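Local coordinates for pheromone cOB1/lipoprotein, YaeC family (Enterococcus faecalis, PDB 4EF1), which probably binds methionine as a membrane-attached lipoprotein of the NlpA family and is also the precursor of the peptide pheromone cOB1, at residues Q59-F64 with A202-V207; G125-K130 with D144-K149; K46-G51 with A206-D211. All coordinates share one frame; numbering follows the deposited sequence.

Interaction 1 (Q59-F64 with A202-V207); sequences QHVPFF and ANIIAV. With MSE (selenomethionine), chain C.
The ligand pocket of this periplasmic-binding-protein fold is lined in part where Gln59 and His60, ending strand 55-60, meet Asn203 and Ile204 of antiparallel strand 203-208. A direct backbone bond, Ile204 N to Gln59 O (2.8 Å, 159°), joins the two, and two waters add bridges beside it, one between Gln59 N and Ile204 O, the other between Val61 N, at the start of the helix, and Ala202 O. Beyond, Ile204 CD1 lies over the Phe64 ring face, 4.3 Å from its centroid, while Ala206 CB comes 3.9 Å from Phe64 CE1. Asn203 turns its carboxamide to the bound selenomethionine, with CG anti to its carbonyl carbon (chi1 -77°): OD1 accepts from the ligand N (2.9 Å) and ND2 donates to the ligand O (2.9 Å). The same OD1 is also bonded to His15. Two rings pack on the ligand's tail: its SE sits 3.4 Å above the centre of the His60 imidazole and its CE 3.4 Å above the centre of the Phe63 ring. His60 is held at both nitrogens, NE2 by Asp113 and ND1 by Phe63 N, a capping bond 3.3 Å long. A strand end running straight into a capped helix, with pocket residues at the junction, is in keeping with the ligand cleft of the periplasmic-binding-protein fold.

Interaction 2 (G125-K130 with D144-K149); sequences GLITLK and DKNTKK
A chi1 of 68° places Thr128 OG1 between its own backbone N and carbonyl carbon, where the hydroxyl accepts from Lys145 N (2.9 Å, 157°). The threonine's carbonyl O meanwhile takes the preceding amide, Asp144 N, at 2.8 Å. Two residues of strand 143-146 thus face one of strand 127-129, a classic beta bulge in which a side-chain oxygen satisfies the second N-H. Thr128 N completes the grip with a bond to Lys145 O (2.9 Å). The Thr128 and Lys145 side chains run side by side in the same direction, with OG1 of Thr128 only 3.2 Å from CB of Lys145. Asp144, its CG anti to the backbone N (chi1 175°), swings its carboxylate round so that a water bridges OD2 to Thr128 OG1.

Beyond the bulge, Ile127 and Asn146 form an antiparallel non-hydrogen-bonded pair, their side chains on the same face of the ribbon and crossing obliquely. Thr147 N then bonds to Leu126 O at 3.0 Å. A second water donates to Leu126 O and to Asn146 OD1 and accepts from Lys148 N; OD1 is also bonded to Leu150 N, just past the type I turn from Asn146 to Lys149. Apolar contact resumes at Leu126, whose CD2 rests 3.9 Å from Lys148 CD, on the aliphatic part of a chain whose NZ reaches the carbonyls of Gln97 and Ile99.

The small antiparallel ribbon follows helix 114-123, which closes in a Schellman motif at Gly125. Leu126 and Ile127 pack back onto this helix at Leu118 and Leu121, while strand 143-146 leads through the turn into strand 151-156, at an edge of the five-stranded sheet.

Interaction 3 (K46-G51 with A206-D211); sequences KALESG and AVRKED
The side chains of Leu48 and Arg208 pass alongside one another, head to tail, the leucine reaching from helix 43-50 toward strand 203-208 and the arginine from the strand back to the helix end. Leu48 CD2 comes to rest on the strand backbone, 3.6 Å from Ala206 O, with Ala206 CB 4.2 Å from the same methyl. Arg208 CD lies 3.4 Å from Leu48 O, and a bend at chi3 (-61°) then turns the guanidinium so that NH1 meets that oxygen. The bond from NH1 to Leu48 O, 2.9 Å long, lies in the plane of both the carbonyl and the guanidinium. Gly51, leaving the helix with positive phi, brings its CA within 3.8 Å of Arg208 NH1. The guanidinium is held from the turn that follows its strand as well: NE makes a salt bridge to Glu210 OE2 (3.0 Å), in the guanidinium plane but from above the carboxylate, and Asp211 adds a longer, purely electrostatic one. The positive charge would suit the carbonyl-rich helix C terminus. The axes of helix 46-50 and strand 206-208 approach to 8.3 Å and cross at -32°, the helix-on-sheet layering typical of an alpha/beta lobe.

From the N terminus, the chain first reaches helix 43-50, whose last turn takes part in interaction 3, and then strand 55-60 and helix 61-71, which supply interaction 1. It passes into the other lobe, where interaction 2 closes a short loop, with 13 residues between its segments, lying within the long loops of both other contacts. On returning, strand 203-208 completes interaction 1 and then interaction 3, which share Ala206 and Val207. These two lie along one strand, their centres about 13 Å apart, joining strand 55-60 to its sheet neighbour 203-208 and helix 43-50 to the same six-stranded sheet. Interaction 2 stands apart, its centre about 30 Å from that of interaction 1.

Interaction 1 (Q59-F64 with A202-V207)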
loop_
_atom_site.group_PDB
_atom_site.type_symbol
_atom_site.label_atom_id
_atom_site.label_comp_id
_atom_site.label_asym_id
_atom_site.label_seq_id
_atom_site.Cartn_x
_atom_site.Cartn_y
_atom_site.Cartn_z
ATOM N N GLN A 59 4.663 -3.055 -2.612
ATOM C CA GLN A 59 4.611 -1.615 -2.961
ATOM C C GLN A 59 3.754 -1.295 -4.164
ATOM O O GLN A 59 3.592 -2.139 -5.051
ATOM C CB GLN A 59 6.023 -1.105 -3.256
ATOM C CG GLN A 59 6.695 -1.648 -4.506
ATOM C CD GLN A 59 8.208 -1.458 -4.563
ATOM O OE1 GLN A 59 8.730 -0.388 -4.228
ATOM N NE2 GLN A 59 8.928 -2.520 -4.998
ATOM N N HIS A 60 3.281 -0.043 -4.212
ATOM C CA HIS A 60 2.595 0.522 -5.358
ATOM C C HIS A 60 3.577 1.279 -6.240
ATOM O O HIS A 60 4.702 1.501 -5.831
ATOM C CB HIS A 60 1.379 1.377 -4.938
ATOM C CG HIS A 60 1.657 2.456 -3.895
ATOM N ND1 HIS A 60 2.526 3.476 -4.108
ATOM C CD2 HIS A 60 1.029 2.727 -2.690
ATOM C CE1 HIS A 60 2.521 4.315 -3.038
ATOM N NE2 HIS A 60 1.606 3.866 -2.169
ATOM N N VAL A 61 3.170 1.626 -7.461
ATOM C CA VAL A 61 4.051 2.242 -8.471
ATOM C C VAL A 61 4.653 3.597 -8.071
ATOM O O VAL A 61 5.831 3.818 -8.261
ATOM C CB VAL A 61 3.401 2.321 -9.889
ATOM C CG1 VAL A 61 4.283 3.100 -10.880
ATOM C CG2 VAL A 61 3.146 0.902 -10.436
ATOM N N PRO A 62 3.846 4.502 -7.489
ATOM C CA PRO A 62 4.489 5.751 -7.055
ATOM C C PRO A 62 5.614 5.542 -6.004
ATOM O O PRO A 62 6.667 6.184 -6.080
ATOM C CB PRO A 62 3.305 6.576 -6.527
ATOM C CG PRO A 62 2.117 6.060 -7.262
ATOM C CD PRO A 62 2.372 4.575 -7.414
ATOM N N PHE A 63 5.422 4.599 -5.075
ATOM C CA PHE A 63 6.438 4.291 -4.100
ATOM C C PHE A 63 7.659 3.672 -4.823
ATOM O O PHE A 63 8.786 4.042 -4.562
ATOM C CB PHE A 63 5.912 3.313 -3.047
ATOM C CG PHE A 63 6.913 3.001 -1.967
ATOM C CD1 PHE A 63 7.848 2.016 -2.154
ATOM C CD2 PHE A 63 6.897 3.693 -0.765
ATOM C CE1 PHE A 63 8.794 1.728 -1.170
ATOM C CE2 PHE A 63 7.827 3.416 0.228
ATOM C CZ PHE A 63 8.777 2.422 0.033
ATOM N N PHE A 64 7.377 2.694 -5.692
ATOM C CA PHE A 64 8.394 2.004 -6.514
ATOM C C PHE A 64 9.284 3.030 -7.254
ATOM O O PHE A 64 10.543 2.938 -7.210
ATOM C CB PHE A 64 7.667 1.048 -7.500
ATOM C CG PHE A 64 8.555 0.366 -8.505
ATOM C CD1 PHE A 64 9.243 -0.785 -8.172
ATOM C CD2 PHE A 64 8.662 0.850 -9.805
ATOM C CE1 PHE A 64 10.061 -1.412 -9.092
ATOM C CE2 PHE A 64 9.472 0.226 -10.737
ATOM C CZ PHE A 64 10.183 -0.907 -10.382
ATOM N N ALA A 202 -2.142 0.602 -7.003
ATOM C CA ALA A 202 -2.144 -0.880 -7.081
ATOM C C ALA A 202 -0.771 -1.390 -6.607
ATOM O O ALA A 202 0.269 -0.811 -6.928
ATOM C CB ALA A 202 -2.453 -1.371 -8.522
ATOM N N ASN A 203 -0.795 -2.425 -5.801
ATOM C CA ASN A 203 0.408 -3.071 -5.313
ATOM C C ASN A 203 0.901 -4.046 -6.383
ATOM O O ASN A 203 0.103 -4.806 -6.947
ATOM C CB ASN A 203 0.154 -3.795 -4.002
ATOM C CG ASN A 203 0.089 -2.853 -2.809
ATOM O OD1 ASN A 203 0.467 -3.211 -1.682
ATOM N ND2 ASN A 203 -0.395 -1.622 -3.056
ATOM N N ILE A 204 2.221 -4.072 -6.590
ATOM C CA ILE A 204 2.813 -4.801 -7.700
ATOM C C ILE A 204 3.774 -5.919 -7.292
ATOM O O ILE A 204 4.245 -6.006 -6.141
ATOM C CB ILE A 204 3.615 -3.855 -8.657
ATOM C CG1 ILE A 204 4.873 -3.270 -7.978
ATOM C CG2 ILE A 204 2.757 -2.763 -9.255
ATOM C CD1 ILE A 204 5.683 -2.377 -8.892
ATOM N N ILE A 205 4.086 -6.749 -8.283
ATOM C CA ILE A 205 5.209 -7.680 -8.180
ATOM C C ILE A 205 6.351 -6.930 -8.832
ATOM O O ILE A 205 6.221 -6.514 -9.956
ATOM C CB ILE A 205 4.995 -8.988 -8.925
ATOM C CG1 ILE A 205 3.792 -9.740 -8.350
ATOM C CG2 ILE A 205 6.254 -9.857 -8.874
ATOM C CD1 ILE A 205 3.964 -10.158 -6.906
ATOM N N ALA A 206 7.478 -6.815 -8.137
ATOM C CA ALA A 206 8.672 -6.145 -8.695
ATOM C C ALA A 206 9.806 -7.169 -8.754
ATOM O O ALA A 206 9.925 -7.970 -7.879
ATOM C CB ALA A 206 9.058 -4.954 -7.828
ATOM N N VAL A 207 10.649 -7.076 -9.769
ATOM C CA VAL A 207 11.818 -7.956 -9.951
ATOM C C VAL A 207 12.985 -7.138 -10.446
ATOM O O VAL A 207 12.793 -5.990 -10.853
ATOM C CB VAL A 207 11.528 -9.126 -10.968
ATOM C CG1 VAL A 207 10.412 -10.027 -10.417
ATOM C CG2 VAL A 207 11.198 -8.614 -12.382
HETATM N N MSE C 301 0.339 -1.971 0.912
HETATM C CA MSE C 301 0.618 -0.480 0.889
HETATM C C MSE C 301 -0.529 0.331 0.278
HETATM O O MSE C 301 -1.079 -0.068 -0.760
HETATM O OXT MSE C 301 -0.862 1.440 0.776
HETATM C CB MSE C 301 1.939 -0.156 0.192
HETATM C CG MSE C 301 2.382 1.310 0.272
HETATM SE SE MSE C 301 3.894 1.630 -0.873
HETATM C CE MSE C 301 5.288 0.589 0.095
HETATM O O HOH W 1 6.208 -5.050 -4.522
HETATM O O HOH W 2 0.724 1.200 -8.611
#

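Interaction 2 (G125-K130 with D144-K149)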
loop_
_atom_site.group_PDB
_atom_site.type_symbol
_atom_site.label_atom_id
_atom_site.label_comp_id
_atom_site.label_asym_id
_atom_site.label_seq_id
_atom_site.Cartn_x
_atom_site.Cartn_y
_atom_site.Cartn_z
ATOM N N GLY A 125 -14.373 17.742 1.308
ATOM C CA GLY A 125 -14.644 19.161 1.228
ATOM C C GLY A 125 -13.891 20.010 2.239
ATOM O O GLY A 125 -14.220 21.181 2.408
ATOM N N LEU A 126 -12.848 19.459 2.855
ATOM C CA LEU A 126 -12.042 20.194 3.903
ATOM C C LEU A 126 -10.832 20.928 3.370
ATOM O O LEU A 126 -10.355 21.834 4.021
ATOM C CB LEU A 126 -11.569 19.244 4.988
ATOM C CG LEU A 126 -12.716 18.626 5.823
ATOM C CD1 LEU A 126 -12.137 17.630 6.805
ATOM C CD2 LEU A 126 -13.495 19.752 6.510
ATOM N N ILE A 127 -10.300 20.499 2.232
ATOM C CA ILE A 127 -9.207 21.219 1.585
ATOM C C ILE A 127 -9.381 21.289 0.060
ATOM O O ILE A 127 -10.112 20.510 -0.529
ATOM C CB ILE A 127 -7.812 20.596 1.854
ATOM C CG1 ILE A 127 -7.655 19.219 1.172
ATOM C CG2 ILE A 127 -7.432 20.617 3.364
ATOM C CD1 ILE A 127 -6.252 18.653 1.154
ATOM N N THR A 128 -8.701 22.252 -0.555
ATOM C CA THR A 128 -8.522 22.282 -2.004
ATOM C C THR A 128 -7.008 22.414 -2.268
ATOM O O THR A 128 -6.268 22.833 -1.377
ATOM C CB THR A 128 -9.283 23.429 -2.654
ATOM O OG1 THR A 128 -8.697 24.680 -2.281
ATOM C CG2 THR A 128 -10.756 23.363 -2.278
ATOM N N LEU A 129 -6.560 22.028 -3.458
ATOM C CA LEU A 129 -5.146 22.175 -3.859
ATOM C C LEU A 129 -5.043 23.383 -4.763
ATOM O O LEU A 129 -6.027 23.760 -5.408
ATOM C CB LEU A 129 -4.644 20.897 -4.545
ATOM C CG LEU A 129 -4.775 19.656 -3.669
ATOM C CD1 LEU A 129 -4.147 18.389 -4.271
ATOM C CD2 LEU A 129 -4.184 19.923 -2.292
ATOM N N LYS A 130 -3.877 24.032 -4.780
ATOM C CA LYS A 130 -3.685 25.252 -5.586
ATOM C C LYS A 130 -3.904 24.980 -7.069
ATOM O O LYS A 130 -3.670 23.864 -7.527
ATOM C CB LYS A 130 -2.271 25.839 -5.413
ATOM C CG LYS A 130 -1.997 26.513 -4.087
ATOM C CD LYS A 130 -0.520 26.842 -3.914
ATOM C CE LYS A 130 -0.192 27.185 -2.477
ATOM N NZ LYS A 130 1.275 27.188 -2.245
ATOM N N ASP A 144 -4.424 24.857 -0.887
ATOM C CA ASP A 144 -4.984 26.175 -1.053
ATOM C C ASP A 144 -6.035 26.410 0.060
ATOM O O ASP A 144 -5.694 27.020 1.076
ATOM C CB ASP A 144 -5.558 26.304 -2.475
ATOM C CG ASP A 144 -6.267 27.605 -2.719
ATOM O OD1 ASP A 144 -6.069 28.575 -1.954
ATOM O OD2 ASP A 144 -7.017 27.649 -3.709
ATOM N N LYS A 145 -7.287 25.959 -0.121
ATOM C CA LYS A 145 -8.289 26.072 0.947
ATOM C C LYS A 145 -7.991 25.017 1.998
ATOM O O LYS A 145 -7.666 23.902 1.643
ATOM C CB LYS A 145 -9.739 25.913 0.437
ATOM C CG LYS A 145 -10.256 27.056 -0.460
ATOM C CD LYS A 145 -10.697 28.259 0.361
ATOM C CE LYS A 145 -11.303 29.393 -0.432
ATOM N NZ LYS A 145 -11.595 30.582 0.435
ATOM N N ASN A 146 -8.092 25.398 3.276
ATOM C CA ASN A 146 -7.951 24.501 4.458
ATOM C C ASN A 146 -8.968 25.024 5.480
ATOM O O ASN A 146 -8.631 25.863 6.345
ATOM C CB ASN A 146 -6.517 24.554 4.996
ATOM C CG ASN A 146 -6.234 23.463 6.017
ATOM O OD1 ASN A 146 -7.152 22.796 6.524
ATOM N ND2 ASN A 146 -4.958 23.235 6.295
ATOM N N THR A 147 -10.206 24.515 5.368
ATOM C CA THR A 147 -11.345 25.037 6.130
ATOM C C THR A 147 -11.145 24.920 7.645
ATOM O O THR A 147 -11.431 25.857 8.384
ATOM C CB THR A 147 -12.655 24.365 5.679
ATOM O OG1 THR A 147 -12.814 24.573 4.265
ATOM C CG2 THR A 147 -13.866 24.901 6.438
ATOM N N LYS A 148 -10.637 23.778 8.090
ATOM C CA LYS A 148 -10.402 23.549 9.524
ATOM C C LYS A 148 -8.975 23.929 9.974
ATOM O O LYS A 148 -8.619 23.687 11.101
ATOM C CB LYS A 148 -10.721 22.072 9.878
ATOM C CG LYS A 148 -12.190 21.762 9.853
ATOM C CD LYS A 148 -12.417 20.288 10.197
ATOM C CE LYS A 148 -13.872 20.001 10.448
ATOM N NZ LYS A 148 -14.465 20.674 11.632
ATOM N N LYS A 149 -8.176 24.536 9.095
ATOM C CA LYS A 149 -6.798 24.901 9.385
ATOM C C LYS A 149 -6.029 23.722 9.976
ATOM O O LYS A 149 -5.318 23.847 10.956
ATOM C CB LYS A 149 -6.728 26.153 10.283
ATOM C CG LYS A 149 -7.396 27.381 9.628
ATOM C CD LYS A 149 -8.100 28.309 10.613
ATOM C CE LYS A 149 -8.578 29.640 10.009
ATOM N NZ LYS A 149 -9.705 30.213 10.812
HETATM O O HOH W 3 -15.252 22.533 4.794
HETATM O O HOH W 4 -9.754 21.611 6.685
HETATM O O HOH W 5 -9.136 25.874 -4.583
#

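Interaction 3 (K46-G51 with A206-D211)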
loop_
_atom_site.group_PDB
_atom_site.type_symbol
_atom_site.label_atom_id
_atom_site.label_comp_id
_atom_site.label_asym_id
_atom_site.label_seq_id
_atom_site.Cartn_x
_atom_site.Cartn_y
_atom_site.Cartn_z
ATOM N N LYS A 46 15.798 -3.617 -0.608
ATOM C CA LYS A 46 17.205 -3.973 -0.383
ATOM C C LYS A 46 17.412 -5.451 -0.696
ATOM O O LYS A 46 18.344 -5.822 -1.408
ATOM C CB LYS A 46 17.678 -3.670 1.055
ATOM C CG LYS A 46 17.801 -2.176 1.382
ATOM C CD LYS A 46 18.533 -1.888 2.698
ATOM C CE LYS A 46 18.746 -0.391 2.906
ATOM N NZ LYS A 46 19.584 0.244 1.849
ATOM N N ALA A 47 16.536 -6.293 -0.169
ATOM C CA ALA A 47 16.603 -7.750 -0.383
ATOM C C ALA A 47 16.527 -8.192 -1.870
ATOM O O ALA A 47 17.184 -9.138 -2.281
ATOM C CB ALA A 47 15.524 -8.450 0.454
ATOM N N LEU A 48 15.679 -7.517 -2.659
ATOM C CA LEU A 48 15.549 -7.791 -4.082
ATOM C C LEU A 48 16.823 -7.414 -4.817
ATOM O O LEU A 48 17.332 -8.182 -5.626
ATOM C CB LEU A 48 14.319 -7.090 -4.674
ATOM C CG LEU A 48 14.073 -7.206 -6.185
ATOM C CD1 LEU A 48 13.869 -8.692 -6.516
ATOM C CD2 LEU A 48 12.860 -6.370 -6.581
ATOM N N GLU A 49 17.395 -6.269 -4.494
ATOM C CA GLU A 49 18.662 -5.899 -5.119
ATOM C C GLU A 49 19.787 -6.862 -4.765
ATOM O O GLU A 49 20.594 -7.203 -5.629
ATOM C CB GLU A 49 19.054 -4.488 -4.713
ATOM C CG GLU A 49 20.385 -4.053 -5.306
ATOM C CD GLU A 49 20.764 -2.657 -4.902
ATOM O OE1 GLU A 49 20.867 -2.400 -3.683
ATOM O OE2 GLU A 49 20.988 -1.837 -5.806
ATOM N N SER A 50 19.846 -7.289 -3.503
ATOM C CA SER A 50 20.916 -8.152 -3.017
ATOM C C SER A 50 20.743 -9.605 -3.431
ATOM O O SER A 50 21.689 -10.345 -3.389
ATOM C CB SER A 50 21.051 -8.090 -1.485
ATOM O OG SER A 50 19.961 -8.756 -0.849
ATOM N N GLY A 51 19.562 -9.999 -3.861
ATOM C CA GLY A 51 19.302 -11.373 -4.231
ATOM C C GLY A 51 18.804 -12.256 -3.091
ATOM O O GLY A 51 18.689 -13.468 -3.283
ATOM N N ALA A 206 7.478 -6.815 -8.137
ATOM C CA ALA A 206 8.672 -6.145 -8.695
ATOM C C ALA A 206 9.806 -7.169 -8.754
ATOM O O ALA A 206 9.925 -7.970 -7.879
ATOM C CB ALA A 206 9.058 -4.954 -7.828
ATOM N N VAL A 207 10.649 -7.076 -9.769
ATOM C CA VAL A 207 11.818 -7.956 -9.951
ATOM C C VAL A 207 12.985 -7.138 -10.446
ATOM O O VAL A 207 12.793 -5.990 -10.853
ATOM C CB VAL A 207 11.528 -9.126 -10.968
ATOM C CG1 VAL A 207 10.412 -10.027 -10.417
ATOM C CG2 VAL A 207 11.198 -8.614 -12.382
ATOM N N ARG A 208 14.193 -7.727 -10.446
ATOM C CA ARG A 208 15.361 -7.065 -11.014
ATOM C C ARG A 208 15.182 -7.051 -12.530
ATOM O O ARG A 208 14.550 -7.963 -13.110
ATOM C CB ARG A 208 16.668 -7.791 -10.627
ATOM C CG ARG A 208 17.036 -7.709 -9.146
ATOM C CD ARG A 208 18.419 -8.301 -8.825
ATOM N NE ARG A 208 18.483 -9.719 -9.160
ATOM C CZ ARG A 208 17.931 -10.720 -8.464
ATOM N NH1 ARG A 208 17.336 -10.517 -7.309
ATOM N NH2 ARG A 208 18.064 -11.960 -8.884
ATOM N N LYS A 209 15.745 -6.037 -13.180
ATOM C CA LYS A 209 15.587 -5.879 -14.625
ATOM C C LYS A 209 15.990 -7.113 -15.437
ATOM O O LYS A 209 15.282 -7.485 -16.356
ATOM C CB LYS A 209 16.307 -4.628 -15.156
ATOM C CG LYS A 209 16.163 -4.483 -16.681
ATOM C CD LYS A 209 16.274 -3.066 -17.201
ATOM C CE LYS A 209 15.863 -2.994 -18.670
ATOM N NZ LYS A 209 14.437 -3.406 -18.857
ATOM N N GLU A 210 17.083 -7.776 -15.062
ATOM C CA GLU A 210 17.504 -8.994 -15.772
ATOM C C GLU A 210 16.458 -10.147 -15.771
ATOM O O GLU A 210 16.539 -11.052 -16.610
ATOM C CB GLU A 210 18.862 -9.498 -15.246
ATOM C CG GLU A 210 18.889 -9.947 -13.780
ATOM C CD GLU A 210 19.375 -8.883 -12.811
ATOM O OE1 GLU A 210 19.295 -7.662 -13.104
ATOM O OE2 GLU A 210 19.901 -9.284 -11.757
ATOM N N ASP A 211 15.551 -10.139 -14.801
ATOM C CA ASP A 211 14.454 -11.091 -14.708
ATOM C C ASP A 211 13.091 -10.593 -15.245
ATOM O O ASP A 211 12.034 -11.190 -14.952
ATOM C CB ASP A 211 14.311 -11.539 -13.264
ATOM C CG ASP A 211 15.491 -12.385 -12.783
ATOM O OD1 ASP A 211 16.181 -13.002 -13.614
ATOM O OD2 ASP A 211 15.697 -12.454 -11.568
#